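Local coordinates for initiator protein NS1 (Murine minute virus, PDB 4R94) that nicks viral DNA with its N-terminal, metal-dependent endonuclease domain and unwinds it with its ATP-driven helicase, thereby initiating and directing replication of the viral genome, at residues L37-L51 with T159-L173. Residues are numbered along the deposited sequence; the frame is centred on the assembly and turned at random.
Sequences LNGKDIGWNSYKKEL and TACNVQLTPAERIKL
The Tyr47 ring meets Cys161 obliquely: CD1 lies 3.7 Å from Cys161 CA, and Cys161 SG stands 4.9 Å from the ring centroid, 37° off the normal, a sulfur-aromatic contact. Ala160 C lies near the ring plane at one edge, Trp44 O in plane at another part of the rim. The Arg170 guanidinium holds water 2 in plane at its edge; this water also accepts from Lys49 NZ. The Glu169 carboxylate is gripped at both oxygens: Asn38 ND2 donates to the anti lone pair of OE2 (2.8 Å), the flat groups turned 36° apart, while extended Lys40 brings NZ to the syn lone pair of OE1 (2.7 Å) in a salt bridge. Thr166 N reaches OE1 from above the carboxylate plane and Glu169 N bonds Thr166 OG1, a capping box; one glutamate thus serves helix start and lysine. Beside this cluster, Ile42 CD1 meets Leu165 CD2 and Leu173 CD2 tip to tip, apolar branches suiting the buried side. Asn162, CG wedged between backbone N and carbonyl carbon (chi1 58°), has an amide oxygen able to accept twice: from Lys48 N in plane (2.9 Å) and Lys48 NZ above it. Away from the metal site, hairpin 35-42 packs on the first turns of helix 167-179, Leu37 against Glu169 O and Lys172 CG; the following loop lines 160-163, with Tyr47 also against Leu157 and Lys48 against helix 81-104.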
ATOM      1  N   LEU A  37      -9.190  10.366 -21.177  1.00 24.22           N
ATOM      2  CA  LEU A  37      -8.644  11.598 -21.729  1.00 26.06           C
ATOM      3  C   LEU A  37      -8.662  11.503 -23.241  1.00 24.25           C
ATOM      4  O   LEU A  37      -7.983  10.647 -23.805  1.00 29.08           O
ATOM      5  CB  LEU A  37      -7.212  11.831 -21.241  1.00 29.80           C
ATOM      6  CG  LEU A  37      -7.011  12.009 -19.735  1.00 30.54           C
ATOM      7  CD1 LEU A  37      -5.528  12.094 -19.395  1.00 30.29           C
ATOM      8  CD2 LEU A  37      -7.746  13.246 -19.271  1.00 33.02           C
ATOM      9  N   ASN A  38      -9.436  12.368 -23.891  1.00 28.79           N
ATOM     10  CA  ASN A  38      -9.501  12.387 -25.353  1.00 29.66           C
ATOM     11  C   ASN A  38      -9.759  11.001 -25.935  1.00 28.62           C
ATOM     12  O   ASN A  38      -9.111  10.589 -26.889  1.00 30.21           O
ATOM     13  CB  ASN A  38      -8.205  12.965 -25.922  1.00 34.02           C
ATOM     14  CG  ASN A  38      -7.986  14.389 -25.493  1.00 32.79           C
ATOM     15  OD1 ASN A  38      -8.917  15.201 -25.508  1.00 36.88           O
ATOM     16  ND2 ASN A  38      -6.767  14.702 -25.069  1.00 33.17           N
ATOM     17  N   GLY A  39     -10.685  10.270 -25.328  1.00 28.97           N
ATOM     18  CA  GLY A  39     -11.044   8.953 -25.825  1.00 28.68           C
ATOM     19  C   GLY A  39     -10.128   7.833 -25.366  1.00 31.56           C
ATOM     20  O   GLY A  39     -10.425   6.660 -25.602  1.00 32.11           O
ATOM     21  N   LYS A  40      -9.020   8.190 -24.715  1.00 29.00           N
ATOM     22  CA  LYS A  40      -8.032   7.212 -24.246  1.00 26.07           C
ATOM     23  C   LYS A  40      -8.390   6.736 -22.843  1.00 27.39           C
ATOM     24  O   LYS A  40      -8.525   7.547 -21.934  1.00 27.17           O
ATOM     25  CB  LYS A  40      -6.627   7.810 -24.233  1.00 27.86           C
ATOM     26  CG  LYS A  40      -6.146   8.344 -25.572  1.00 27.44           C
ATOM     27  CD  LYS A  40      -4.758   8.948 -25.417  1.00 28.04           C
ATOM     28  CE  LYS A  40      -4.206   9.437 -26.749  1.00 29.50           C
ATOM     29  NZ  LYS A  40      -2.831   9.995 -26.595  1.00 28.30           N
ATOM     30  N   ASP A  41      -8.535   5.429 -22.673  1.00 28.42           N
ATOM     31  CA  ASP A  41      -8.970   4.870 -21.401  1.00 27.21           C
ATOM     32  C   ASP A  41      -7.775   4.525 -20.524  1.00 29.17           C
ATOM     33  O   ASP A  41      -6.919   3.736 -20.912  1.00 29.37           O
ATOM     34  CB  ASP A  41      -9.828   3.626 -21.621  1.00 27.53           C
ATOM     35  CG  ASP A  41     -11.215   3.954 -22.151  1.00 33.33           C
ATOM     36  OD1 ASP A  41     -11.711   5.075 -21.889  1.00 31.79           O
ATOM     37  OD2 ASP A  41     -11.815   3.082 -22.810  1.00 34.50           O
ATOM     38  N   ILE A  42      -7.736   5.113 -19.337  1.00 25.84           N
ATOM     39  CA  ILE A  42      -6.673   4.847 -18.385  1.00 24.42           C
ATOM     40  C   ILE A  42      -7.296   4.193 -17.167  1.00 22.93           C
ATOM     41  O   ILE A  42      -7.886   4.871 -16.327  1.00 23.52           O
ATOM     42  CB  ILE A  42      -5.933   6.139 -17.988  1.00 25.65           C
ATOM     43  CG1 ILE A  42      -5.555   6.931 -19.243  1.00 26.92           C
ATOM     44  CG2 ILE A  42      -4.696   5.816 -17.149  1.00 25.79           C
ATOM     45  CD1 ILE A  42      -4.880   8.246 -18.945  1.00 28.39           C
ATOM     46  N   GLY A  43      -7.200   2.868 -17.099  1.00 25.09           N
ATOM     47  CA  GLY A  43      -7.827   2.114 -16.035  1.00 24.24           C
ATOM     48  C   GLY A  43      -6.865   1.888 -14.891  1.00 23.78           C
ATOM     49  O   GLY A  43      -5.749   2.431 -14.887  1.00 26.29           O
ATOM     50  N   TRP A  44      -7.290   1.071 -13.939  1.00 23.53           N
ATOM     51  CA  TRP A  44      -6.530   0.841 -12.713  1.00 22.32           C
ATOM     52  C   TRP A  44      -5.185   0.193 -13.025  1.00 23.85           C
ATOM     53  O   TRP A  44      -4.198   0.398 -12.297  1.00 21.98           O
ATOM     54  CB  TRP A  44      -7.330  -0.022 -11.744  1.00 24.16           C
ATOM     55  CG  TRP A  44      -7.220  -1.496 -11.996  1.00 22.31           C
ATOM     56  CD1 TRP A  44      -8.043  -2.262 -12.781  1.00 23.60           C
ATOM     57  CD2 TRP A  44      -6.250  -2.390 -11.442  1.00 23.79           C
ATOM     58  NE1 TRP A  44      -7.625  -3.569 -12.763  1.00 27.99           N
ATOM     59  CE2 TRP A  44      -6.531  -3.677 -11.943  1.00 26.76           C
ATOM     60  CE3 TRP A  44      -5.159  -2.226 -10.580  1.00 21.20           C
ATOM     61  CZ2 TRP A  44      -5.762  -4.792 -11.610  1.00 22.79           C
ATOM     62  CZ3 TRP A  44      -4.407  -3.330 -10.246  1.00 23.60           C
ATOM     63  CH2 TRP A  44      -4.702  -4.598 -10.765  1.00 24.43           C
ATOM     64  N   ASN A  45      -5.150  -0.580 -14.110  1.00 21.07           N
ATOM     65  CA  ASN A  45      -3.972  -1.346 -14.469  1.00 21.66           C
ATOM     66  C   ASN A  45      -3.300  -0.817 -15.733  1.00 23.91           C
ATOM     67  O   ASN A  45      -2.723  -1.576 -16.500  1.00 23.74           O
ATOM     68  CB  ASN A  45      -4.335  -2.830 -14.627  1.00 23.51           C
ATOM     69  CG  ASN A  45      -5.445  -3.065 -15.647  1.00 26.99           C
ATOM     70  OD1 ASN A  45      -5.823  -2.164 -16.395  1.00 26.36           O
ATOM     71  ND2 ASN A  45      -5.950  -4.296 -15.696  1.00 30.72           N
ATOM     72  N   SER A  46      -3.369   0.495 -15.941  1.00 21.53           N
ATOM     73  CA  SER A  46      -2.727   1.103 -17.097  1.00 21.65           C
ATOM     74  C   SER A  46      -1.385   1.719 -16.733  1.00 21.67           C
ATOM     75  O   SER A  46      -0.967   2.691 -17.352  1.00 21.62           O
ATOM     76  CB  SER A  46      -3.631   2.179 -17.712  1.00 28.39           C
ATOM     77  OG  SER A  46      -4.827   1.614 -18.218  1.00 26.23           O
ATOM     78  N   TYR A  47      -0.708   1.136 -15.746  1.00 20.65           N
ATOM     79  CA  TYR A  47       0.551   1.687 -15.237  1.00 18.82           C
ATOM     80  C   TYR A  47       1.634   0.617 -15.184  1.00 21.07           C
ATOM     81  O   TYR A  47       2.286   0.412 -14.152  1.00 19.40           O
ATOM     82  CB  TYR A  47       0.316   2.300 -13.847  1.00 19.98           C
ATOM     83  CG  TYR A  47      -0.741   3.378 -13.855  1.00 19.60           C
ATOM     84  CD1 TYR A  47      -0.411   4.699 -14.159  1.00 19.72           C
ATOM     85  CD2 TYR A  47      -2.069   3.081 -13.577  1.00 19.58           C
ATOM     86  CE1 TYR A  47      -1.370   5.697 -14.182  1.00 19.41           C
ATOM     87  CE2 TYR A  47      -3.043   4.078 -13.581  1.00 23.34           C
ATOM     88  CZ  TYR A  47      -2.684   5.384 -13.887  1.00 20.81           C
ATOM     89  OH  TYR A  47      -3.641   6.383 -13.896  1.00 22.80           O
ATOM     90  N   LYS A  48       1.835  -0.064 -16.307  1.00 21.70           N
ATOM     91  CA  LYS A  48       2.654  -1.265 -16.297  1.00 21.53           C
ATOM     92  C   LYS A  48       4.032  -1.075 -16.925  1.00 24.36           C
ATOM     93  O   LYS A  48       4.692  -2.055 -17.265  1.00 27.05           O
ATOM     94  CB  LYS A  48       1.896  -2.407 -16.993  1.00 22.96           C
ATOM     95  CG  LYS A  48       0.596  -2.772 -16.262  1.00 23.21           C
ATOM     96  CD  LYS A  48      -0.101  -3.995 -16.857  1.00 27.53           C
ATOM     97  CE  LYS A  48      -0.313  -3.855 -18.355  1.00 31.20           C
ATOM     98  NZ  LYS A  48      -1.228  -2.736 -18.733  1.00 28.56           N
ATOM     99  N   LYS A  49       4.486   0.166 -17.063  1.00 23.25           N
ATOM    100  CA  LYS A  49       5.898   0.376 -17.380  1.00 21.67           C
ATOM    101  C   LYS A  49       6.749  -0.083 -16.206  1.00 26.82           C
ATOM    102  O   LYS A  49       6.445   0.212 -15.037  1.00 30.93           O
ATOM    103  CB  LYS A  49       6.195   1.845 -17.697  1.00 22.99           C
ATOM    104  CG  LYS A  49       5.628   2.350 -18.992  1.00 27.75           C
ATOM    105  CD  LYS A  49       6.273   3.685 -19.348  1.00 26.44           C
ATOM    106  CE  LYS A  49       5.863   4.163 -20.728  1.00 33.28           C
ATOM    107  NZ  LYS A  49       6.370   5.543 -21.015  1.00 34.31           N
ATOM    108  N   GLU A  50       7.794  -0.847 -16.496  1.00 28.89           N
ATOM    109  CA  GLU A  50       8.768  -1.177 -15.471  1.00 30.43           C
ATOM    110  C   GLU A  50       9.939  -0.229 -15.643  1.00 30.38           C
ATOM    111  O   GLU A  50      10.744  -0.368 -16.563  1.00 31.98           O
ATOM    112  CB  GLU A  50       9.199  -2.641 -15.565  1.00 33.98           C
ATOM    113  CG  GLU A  50       8.100  -3.619 -15.152  1.00 34.13           C
ATOM    114  CD  GLU A  50       8.481  -5.064 -15.422  1.00 39.26           C
ATOM    115  OE1 GLU A  50       9.116  -5.689 -14.549  1.00 36.82           O
ATOM    116  OE2 GLU A  50       8.149  -5.568 -16.516  1.00 51.43           O
ATOM    117  N   LEU A  51      10.004   0.757 -14.761  1.00 28.97           N
ATOM    118  CA  LEU A  51      10.987   1.813 -14.876  1.00 29.02           C
ATOM    119  C   LEU A  51      12.346   1.331 -14.380  1.00 31.14           C
ATOM    120  O   LEU A  51      12.456   0.712 -13.325  1.00 28.93           O
ATOM    121  CB  LEU A  51      10.513   3.045 -14.107  1.00 27.34           C
ATOM    122  CG  LEU A  51       9.125   3.498 -14.585  1.00 28.43           C
ATOM    123  CD1 LEU A  51       8.581   4.590 -13.662  1.00 24.68           C
ATOM    124  CD2 LEU A  51       9.153   3.980 -16.045  1.00 27.31           C
ATOM    125  N   THR A 159       4.704   8.681 -14.799  1.00 20.84           N
ATOM    126  CA  THR A 159       5.907   8.106 -15.413  1.00 20.62           C
ATOM    127  C   THR A 159       5.696   6.628 -15.766  1.00 21.83           C
ATOM    128  O   THR A 159       6.221   6.141 -16.775  1.00 23.37           O
ATOM    129  CB  THR A 159       7.130   8.256 -14.495  1.00 18.84           C
ATOM    130  OG1 THR A 159       7.205   9.607 -14.015  1.00 19.98           O
ATOM    131  CG2 THR A 159       8.423   7.920 -15.251  1.00 25.74           C
ATOM    132  N   ALA A 160       4.897   5.922 -14.967  1.00 18.81           N
ATOM    133  CA  ALA A 160       4.696   4.485 -15.171  1.00 18.22           C
ATOM    134  C   ALA A 160       3.541   4.165 -16.126  1.00 20.35           C
ATOM    135  O   ALA A 160       3.370   3.015 -16.515  1.00 20.99           O
ATOM    136  CB  ALA A 160       4.461   3.793 -13.824  1.00 22.37           C
ATOM    137  N   CYS A 161       2.743   5.169 -16.480  1.00 17.92           N
ATOM    138  CA  CYS A 161       1.567   4.938 -17.319  1.00 19.45           C
ATOM    139  C   CYS A 161       1.961   4.307 -18.652  1.00 24.28           C
ATOM    140  O   CYS A 161       2.858   4.814 -19.318  1.00 24.43           O
ATOM    141  CB  CYS A 161       0.827   6.253 -17.561  1.00 19.18           C
ATOM    142  SG  CYS A 161      -0.748   6.036 -18.418  1.00 24.07           S
ATOM    143  N   ASN A 162       1.297   3.215 -19.043  1.00 20.35           N
ATOM    144  CA  ASN A 162       1.643   2.546 -20.304  1.00 26.50           C
ATOM    145  C   ASN A 162       0.776   2.985 -21.485  1.00 30.04           C
ATOM    146  O   ASN A 162       0.976   2.517 -22.614  1.00 30.69           O
ATOM    147  CB  ASN A 162       1.595   1.009 -20.163  1.00 24.53           C
ATOM    148  CG  ASN A 162       0.234   0.473 -19.703  1.00 27.44           C
ATOM    149  OD1 ASN A 162       0.095  -0.019 -18.581  1.00 27.45           O
ATOM    150  ND2 ASN A 162      -0.761   0.534 -20.582  1.00 30.51           N
ATOM    151  N   VAL A 163      -0.165   3.888 -21.238  1.00 23.40           N
ATOM    152  CA  VAL A 163      -0.979   4.438 -22.317  1.00 27.32           C
ATOM    153  C   VAL A 163      -0.185   5.563 -22.972  1.00 31.54           C
ATOM    154  O   VAL A 163       0.379   6.400 -22.281  1.00 26.93           O
ATOM    155  CB  VAL A 163      -2.336   4.955 -21.815  1.00 29.16           C
ATOM    156  CG1 VAL A 163      -3.140   5.565 -22.965  1.00 30.35           C
ATOM    157  CG2 VAL A 163      -3.124   3.828 -21.146  1.00 29.63           C
ATOM    158  N   GLN A 164      -0.104   5.557 -24.298  1.00 30.04           N
ATOM    159  CA  GLN A 164       0.574   6.632 -25.013  1.00 31.98           C
ATOM    160  C   GLN A 164      -0.177   7.940 -24.802  1.00 29.99           C
ATOM    161  O   GLN A 164      -1.328   8.084 -25.207  1.00 28.42           O
ATOM    162  CB  GLN A 164       0.683   6.299 -26.505  1.00 34.66           C
ATOM    163  CG  GLN A 164       1.249   7.426 -27.360  1.00 43.25           C
ATOM    164  CD  GLN A 164       2.697   7.198 -27.753  1.00 56.59           C
ATOM    165  OE1 GLN A 164       3.295   6.175 -27.409  1.00 59.15           O
ATOM    166  NE2 GLN A 164       3.269   8.151 -28.483  1.00 62.46           N
ATOM    167  N   LEU A 165       0.471   8.894 -24.149  1.00 28.57           N
ATOM    168  CA  LEU A 165      -0.164  10.166 -23.837  1.00 25.42           C
ATOM    169  C   LEU A 165       0.589  11.342 -24.449  1.00 24.64           C
ATOM    170  O   LEU A 165       1.814  11.318 -24.501  1.00 25.83           O
ATOM    171  CB  LEU A 165      -0.239  10.359 -22.326  1.00 26.97           C
ATOM    172  CG  LEU A 165      -1.033   9.330 -21.528  1.00 26.94           C
ATOM    173  CD1 LEU A 165      -0.847   9.587 -20.045  1.00 26.17           C
ATOM    174  CD2 LEU A 165      -2.503   9.408 -21.905  1.00 27.77           C
ATOM    175  N   THR A 166      -0.142  12.365 -24.885  1.00 25.03           N
ATOM    176  CA  THR A 166       0.467  13.652 -25.246  1.00 27.42           C
ATOM    177  C   THR A 166       0.990  14.341 -23.989  1.00 25.84           C
ATOM    178  O   THR A 166       0.608  13.978 -22.878  1.00 23.96           O
ATOM    179  CB  THR A 166      -0.531  14.594 -25.943  1.00 28.33           C
ATOM    180  OG1 THR A 166      -1.545  15.008 -25.012  1.00 26.52           O
ATOM    181  CG2 THR A 166      -1.174  13.917 -27.167  1.00 27.88           C
ATOM    182  N   PRO A 167       1.870  15.340 -24.143  1.00 26.80           N
ATOM    183  CA  PRO A 167       2.258  16.102 -22.947  1.00 23.12           C
ATOM    184  C   PRO A 167       1.069  16.742 -22.230  1.00 26.59           C
ATOM    185  O   PRO A 167       1.033  16.727 -20.993  1.00 26.72           O
ATOM    186  CB  PRO A 167       3.212  17.164 -23.514  1.00 26.38           C
ATOM    187  CG  PRO A 167       3.853  16.471 -24.670  1.00 25.25           C
ATOM    188  CD  PRO A 167       2.733  15.654 -25.297  1.00 27.80           C
ATOM    189  N   ALA A 168       0.106  17.274 -22.981  1.00 24.58           N
ATOM    190  CA  ALA A 168      -1.073  17.890 -22.379  1.00 28.62           C
ATOM    191  C   ALA A 168      -1.869  16.871 -21.562  1.00 24.59           C
ATOM    192  O   ALA A 168      -2.383  17.187 -20.484  1.00 27.84           O
ATOM    193  CB  ALA A 168      -1.953  18.511 -23.457  1.00 32.08           C
ATOM    194  N   GLU A 169      -1.984  15.650 -22.086  1.00 25.64           N
ATOM    195  CA  GLU A 169      -2.691  14.583 -21.382  1.00 26.64           C
ATOM    196  C   GLU A 169      -1.953  14.121 -20.127  1.00 25.06           C
ATOM    197  O   GLU A 169      -2.580  13.844 -19.109  1.00 23.98           O
ATOM    198  CB  GLU A 169      -2.924  13.397 -22.314  1.00 27.90           C
ATOM    199  CG  GLU A 169      -3.928  13.692 -23.417  1.00 28.46           C
ATOM    200  CD  GLU A 169      -3.886  12.693 -24.560  1.00 26.85           C
ATOM    201  OE1 GLU A 169      -2.927  11.892 -24.654  1.00 26.65           O
ATOM    202  OE2 GLU A 169      -4.826  12.717 -25.378  1.00 31.71           O
ATOM    203  N   ARG A 170      -0.625  14.022 -20.200  1.00 25.63           N
ATOM    204  CA  ARG A 170       0.165  13.675 -19.014  1.00 26.46           C
ATOM    205  C   ARG A 170      -0.037  14.676 -17.885  1.00 29.05           C
ATOM    206  O   ARG A 170      -0.189  14.301 -16.723  1.00 24.68           O
ATOM    207  CB  ARG A 170       1.652  13.603 -19.354  1.00 25.03           C
ATOM    208  CG  ARG A 170       2.067  12.309 -19.946  1.00 30.57           C
ATOM    209  CD  ARG A 170       3.578  12.221 -20.029  1.00 30.39           C
ATOM    210  NE  ARG A 170       3.957  11.171 -20.949  1.00 34.52           N
ATOM    211  CZ  ARG A 170       4.038   9.889 -20.632  1.00 35.44           C
ATOM    212  NH1 ARG A 170       3.769   9.484 -19.396  1.00 33.53           N
ATOM    213  NH2 ARG A 170       4.391   9.008 -21.555  1.00 35.77           N
ATOM    214  N   ILE A 171      -0.026  15.960 -18.229  1.00 29.34           N
ATOM    215  CA  ILE A 171      -0.245  17.012 -17.244  1.00 26.53           C
ATOM    216  C   ILE A 171      -1.657  16.964 -16.665  1.00 30.33           C
ATOM    217  O   ILE A 171      -1.851  17.167 -15.463  1.00 28.80           O
ATOM    218  CB  ILE A 171       0.018  18.405 -17.862  1.00 32.67           C
ATOM    219  CG1 ILE A 171       1.482  18.512 -18.293  1.00 30.25           C
ATOM    220  CG2 ILE A 171      -0.348  19.502 -16.899  1.00 36.79           C
ATOM    221  CD1 ILE A 171       2.488  18.258 -17.177  1.00 30.34           C
ATOM    222  N   LYS A 172      -2.641  16.681 -17.512  1.00 27.66           N
ATOM    223  CA  LYS A 172      -4.006  16.555 -17.042  1.00 30.14           C
ATOM    224  C   LYS A 172      -4.105  15.385 -16.060  1.00 26.60           C
ATOM    225  O   LYS A 172      -4.754  15.494 -15.022  1.00 27.86           O
ATOM    226  CB  LYS A 172      -4.971  16.365 -18.215  1.00 31.08           C
ATOM    227  CG  LYS A 172      -6.440  16.384 -17.820  1.00 33.80           C
ATOM    228  CD  LYS A 172      -6.823  17.704 -17.159  1.00 43.15           C
ATOM    229  CE  LYS A 172      -8.330  17.948 -17.202  1.00 50.57           C
ATOM    230  NZ  LYS A 172      -9.116  16.982 -16.381  1.00 52.03           N
ATOM    231  N   LEU A 173      -3.443  14.279 -16.385  1.00 23.45           N
ATOM    232  CA  LEU A 173      -3.493  13.096 -15.534  1.00 22.63           C
ATOM    233  C   LEU A 173      -2.825  13.399 -14.198  1.00 22.91           C
ATOM    234  O   LEU A 173      -3.337  13.033 -13.142  1.00 21.78           O
ATOM    235  CB  LEU A 173      -2.815  11.907 -16.221  1.00 21.30           C
ATOM    236  CG  LEU A 173      -2.740  10.604 -15.425  1.00 22.54           C
ATOM    237  CD1 LEU A 173      -4.149  10.182 -14.991  1.00 23.40           C
ATOM    238  CD2 LEU A 173      -2.094   9.521 -16.247  1.00 22.13           C
TER
HETATM  239  O   HOH W   1      -3.811  -0.076 -20.124  1.00 31.14           O
HETATM  240  O   HOH W   2       4.500   6.952 -19.206  1.00 27.17           O
HETATM  241  O   HOH W   3       7.851   6.989 -18.571  1.00 31.67           O